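Putative exported protein (Bacteroides fragilis, PDB 3FZX) is of unknown function but binds calcium ions and, as a YmcC-like barrel, may handle lipids at the cell envelope. Local coordinates at residues A[163-172]-A[183-193]. Residues are numbered along the deposited sequence; the frame is centred on the assembly and turned at random.
Sequences FYCTKVKYEM and GYGYEWYAPNI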
# COMPACT_ATOMS: atom_id res chain seq x y z
N PHE A 163 -14.19 -19.64 -16.06
CA PHE A 163 -12.87 -19.02 -16.16
C PHE A 163 -11.77 -19.97 -15.67
O PHE A 163 -11.91 -20.64 -14.65
CB PHE A 163 -12.87 -17.72 -15.35
CG PHE A 163 -13.90 -16.75 -15.82
CD1 PHE A 163 -13.70 -16.00 -16.98
CD2 PHE A 163 -15.09 -16.59 -15.12
CE1 PHE A 163 -14.68 -15.11 -17.44
CE2 PHE A 163 -16.08 -15.72 -15.58
CZ PHE A 163 -15.87 -14.97 -16.73
N TYR A 164 -10.68 -20.04 -16.43
CA TYR A 164 -9.50 -20.82 -16.03
C TYR A 164 -8.78 -19.99 -15.00
O TYR A 164 -8.42 -18.83 -15.26
CB TYR A 164 -8.60 -21.15 -17.23
CG TYR A 164 -7.63 -22.27 -16.95
CD1 TYR A 164 -8.10 -23.57 -16.77
CD2 TYR A 164 -6.26 -22.05 -16.84
CE1 TYR A 164 -7.24 -24.63 -16.49
CE2 TYR A 164 -5.37 -23.12 -16.58
CZ TYR A 164 -5.89 -24.41 -16.41
OH TYR A 164 -5.08 -25.49 -16.14
N CYS A 165 -8.59 -20.56 -13.81
CA CYS A 165 -8.07 -19.85 -12.66
C CYS A 165 -6.87 -20.52 -12.01
O CYS A 165 -6.66 -21.73 -12.17
CB CYS A 165 -9.14 -19.83 -11.56
SG CYS A 165 -10.49 -18.80 -11.97
N THR A 166 -6.14 -19.71 -11.25
CA THR A 166 -5.14 -20.22 -10.31
C THR A 166 -5.80 -20.31 -8.93
O THR A 166 -6.43 -19.35 -8.49
CB THR A 166 -3.92 -19.28 -10.24
OG1 THR A 166 -3.21 -19.40 -11.47
CG2 THR A 166 -2.99 -19.65 -9.06
N LYS A 167 -5.65 -21.47 -8.29
CA LYS A 167 -6.18 -21.73 -6.95
C LYS A 167 -5.07 -21.65 -5.93
O LYS A 167 -4.04 -22.30 -6.07
CB LYS A 167 -6.81 -23.11 -6.86
CG LYS A 167 -7.46 -23.42 -5.49
CD LYS A 167 -8.07 -24.79 -5.47
CE LYS A 167 -8.57 -25.18 -4.09
NZ LYS A 167 -9.40 -26.45 -4.17
N VAL A 168 -5.31 -20.86 -4.90
CA VAL A 168 -4.38 -20.59 -3.83
C VAL A 168 -5.03 -20.95 -2.49
O VAL A 168 -6.25 -20.83 -2.34
CB VAL A 168 -3.99 -19.09 -3.88
CG1 VAL A 168 -3.21 -18.69 -2.66
CG2 VAL A 168 -3.16 -18.83 -5.12
N LYS A 169 -4.24 -21.46 -1.56
CA LYS A 169 -4.68 -21.70 -0.18
C LYS A 169 -3.89 -20.74 0.70
O LYS A 169 -2.73 -20.45 0.42
CB LYS A 169 -4.41 -23.15 0.23
CG LYS A 169 -4.85 -23.49 1.66
CD LYS A 169 -4.67 -24.98 2.03
CE LYS A 169 -4.98 -25.23 3.54
NZ LYS A 169 -4.80 -26.65 4.03
N TYR A 170 -4.53 -20.24 1.76
CA TYR A 170 -3.91 -19.28 2.70
C TYR A 170 -4.43 -19.47 4.13
O TYR A 170 -5.49 -20.05 4.34
CB TYR A 170 -4.15 -17.82 2.25
CG TYR A 170 -5.62 -17.38 2.13
CD1 TYR A 170 -6.31 -16.86 3.23
CD2 TYR A 170 -6.30 -17.47 0.92
CE1 TYR A 170 -7.65 -16.46 3.13
CE2 TYR A 170 -7.63 -17.07 0.81
CZ TYR A 170 -8.31 -16.57 1.92
OH TYR A 170 -9.65 -16.18 1.81
N GLU A 171 -3.64 -19.03 5.10
CA GLU A 171 -4.10 -18.95 6.46
C GLU A 171 -4.44 -17.52 6.77
O GLU A 171 -3.99 -16.59 6.09
CB GLU A 171 -3.05 -19.48 7.39
CG GLU A 171 -2.70 -20.94 7.04
CD GLU A 171 -2.09 -21.66 8.19
OE1 GLU A 171 -2.84 -21.91 9.15
OE2 GLU A 171 -0.88 -21.97 8.15
N MSE A 172 -5.30 -17.33 7.77
CA MSE A 172 -5.57 -15.98 8.25
C MSE A 172 -5.92 -15.87 9.74
O MSE A 172 -6.37 -16.82 10.36
CB MSE A 172 -6.62 -15.26 7.38
CG MSE A 172 -8.03 -15.31 7.87
SE MSE A 172 -8.85 -16.90 7.26
CE MSE A 172 -10.03 -16.19 5.87
N GLY A 183 -8.27 -19.09 11.00
CA GLY A 183 -8.79 -19.97 9.97
C GLY A 183 -7.93 -20.05 8.73
O GLY A 183 -6.77 -19.68 8.75
N TYR A 184 -8.53 -20.55 7.66
CA TYR A 184 -7.83 -20.71 6.40
C TYR A 184 -8.84 -20.46 5.27
O TYR A 184 -10.05 -20.33 5.50
CB TYR A 184 -7.12 -22.09 6.33
CG TYR A 184 -8.02 -23.27 6.17
CD1 TYR A 184 -8.58 -23.90 7.28
CD2 TYR A 184 -8.33 -23.77 4.90
CE1 TYR A 184 -9.44 -25.00 7.13
CE2 TYR A 184 -9.19 -24.87 4.74
CZ TYR A 184 -9.74 -25.47 5.86
OH TYR A 184 -10.57 -26.55 5.71
N GLY A 185 -8.33 -20.29 4.05
CA GLY A 185 -9.21 -20.02 2.92
C GLY A 185 -8.60 -20.45 1.61
O GLY A 185 -7.44 -20.83 1.55
N TYR A 186 -9.42 -20.41 0.57
CA TYR A 186 -8.98 -20.64 -0.78
C TYR A 186 -9.43 -19.47 -1.63
O TYR A 186 -10.49 -18.89 -1.39
CB TYR A 186 -9.60 -21.90 -1.35
CG TYR A 186 -9.24 -23.20 -0.65
CD1 TYR A 186 -8.01 -23.82 -0.86
CD2 TYR A 186 -10.16 -23.84 0.16
CE1 TYR A 186 -7.69 -25.04 -0.20
CE2 TYR A 186 -9.86 -25.05 0.80
CZ TYR A 186 -8.64 -25.64 0.61
OH TYR A 186 -8.38 -26.80 1.26
N GLU A 187 -8.65 -19.13 -2.64
CA GLU A 187 -9.12 -18.21 -3.66
C GLU A 187 -8.65 -18.63 -5.04
O GLU A 187 -7.65 -19.35 -5.22
CB GLU A 187 -8.84 -16.74 -3.33
CG GLU A 187 -7.41 -16.32 -3.25
CD GLU A 187 -7.26 -14.85 -2.80
OE1 GLU A 187 -8.05 -14.36 -1.96
OE2 GLU A 187 -6.32 -14.17 -3.27
N TRP A 188 -9.46 -18.22 -6.01
CA TRP A 188 -9.26 -18.56 -7.38
C TRP A 188 -9.20 -17.23 -8.11
O TRP A 188 -10.10 -16.39 -7.92
CB TRP A 188 -10.44 -19.36 -7.89
CG TRP A 188 -10.53 -20.79 -7.44
CD1 TRP A 188 -10.12 -21.89 -8.15
CD2 TRP A 188 -11.15 -21.29 -6.26
NE1 TRP A 188 -10.43 -23.03 -7.47
CE2 TRP A 188 -11.08 -22.70 -6.31
CE3 TRP A 188 -11.75 -20.69 -5.15
CZ2 TRP A 188 -11.56 -23.53 -5.28
CZ3 TRP A 188 -12.25 -21.50 -4.13
CH2 TRP A 188 -12.16 -22.91 -4.21
N TYR A 189 -8.15 -17.03 -8.92
CA TYR A 189 -8.03 -15.79 -9.67
C TYR A 189 -7.65 -16.00 -11.13
O TYR A 189 -7.04 -17.01 -11.48
CB TYR A 189 -7.07 -14.82 -9.00
CG TYR A 189 -5.63 -15.26 -8.88
CD1 TYR A 189 -5.19 -15.98 -7.76
CD2 TYR A 189 -4.69 -14.92 -9.85
CE1 TYR A 189 -3.85 -16.38 -7.63
CE2 TYR A 189 -3.34 -15.31 -9.73
CZ TYR A 189 -2.93 -16.02 -8.63
OH TYR A 189 -1.62 -16.35 -8.48
N ALA A 190 -8.04 -15.03 -11.94
CA ALA A 190 -7.95 -15.11 -13.39
C ALA A 190 -7.53 -13.77 -13.99
O ALA A 190 -7.82 -12.70 -13.42
CB ALA A 190 -9.32 -15.52 -13.99
N PRO A 191 -6.85 -13.83 -15.15
CA PRO A 191 -6.46 -12.64 -15.91
C PRO A 191 -7.65 -11.77 -16.24
O PRO A 191 -8.70 -12.30 -16.62
CB PRO A 191 -5.89 -13.22 -17.20
CG PRO A 191 -5.50 -14.64 -16.89
CD PRO A 191 -6.28 -15.08 -15.71
N ASN A 192 -7.46 -10.46 -16.11
CA ASN A 192 -8.42 -9.42 -16.43
C ASN A 192 -9.69 -9.41 -15.54
O ASN A 192 -10.62 -8.68 -15.82
CB ASN A 192 -8.79 -9.45 -17.93
CG ASN A 192 -7.57 -9.51 -18.85
OD1 ASN A 192 -6.63 -8.73 -18.70
ND2 ASN A 192 -7.58 -10.42 -19.78
N ILE A 193 -9.70 -10.18 -14.47
CA ILE A 193 -10.87 -10.24 -13.56
C ILE A 193 -10.45 -10.06 -12.12
O ILE A 193 -11.00 -9.24 -11.41
CB ILE A 193 -11.61 -11.59 -13.68
CG1 ILE A 193 -12.05 -11.85 -15.12
CG2 ILE A 193 -12.85 -11.62 -12.79
CD1 ILE A 193 -12.46 -13.33 -15.33
O HOH W 1 -10.69 -14.21 -0.32
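K167 and K169 lie over or beside the aromatic side chains of the neighbouring strand along one face of a long antiparallel hairpin, whose strands 161-175 and 180-190 are consecutive in the closed barrel. Eight backbone hydrogen bonds join the pairs T166–Y189, V168–E187, Y170–G185 and M172–G183. The bond from V168 N to E187 O is 2.8 Å long.

On the face bearing the lysines, K167 is fully extended, with CG anti to its backbone nitrogen (chi1 -177°). Its methylenes run alongside the W188 indole, CG lying over the five-membered ring in a CH-pi contact 3.9 Å from the centroid, and its tip goes on to Y186, where NZ makes a cation-pi contact over the ring face, 4.6 Å from the centroid. Equally extended, K169 lies alongside Y186, with CG 3.7 Å from Y186 CE1. W188 NE1 is hydrogen-bonded to E154 OE2 on strand 136-158.

The opposite face carries further CH-pi contacts. T166 CB lies over one face of the Y189 ring, and V168 CG2 meets the same ring at its edge, 3.6 Å from Y189 CE1; Y189 OH is hydrogen-bonded to P109 O. The Y170 ring, turned by chi1 of 59° back across the partner strand, covers G185, whose CA is 3.9 Å from the ring centroid. One water links Y170 OH to E187 OE1, while E187 OE2 is hydrogen-bonded to Y108 OH.

Where the second strand gives way to its turn, I193 CD1 presses on the F163 ring face, 3.4 Å from F163 CD1.

Aromatic surfaces thus shield the aliphatic parts of the lysines, while both oxygens of the buried E187 carboxylate are engaged within the barrel, one by Y108 and the other by the water.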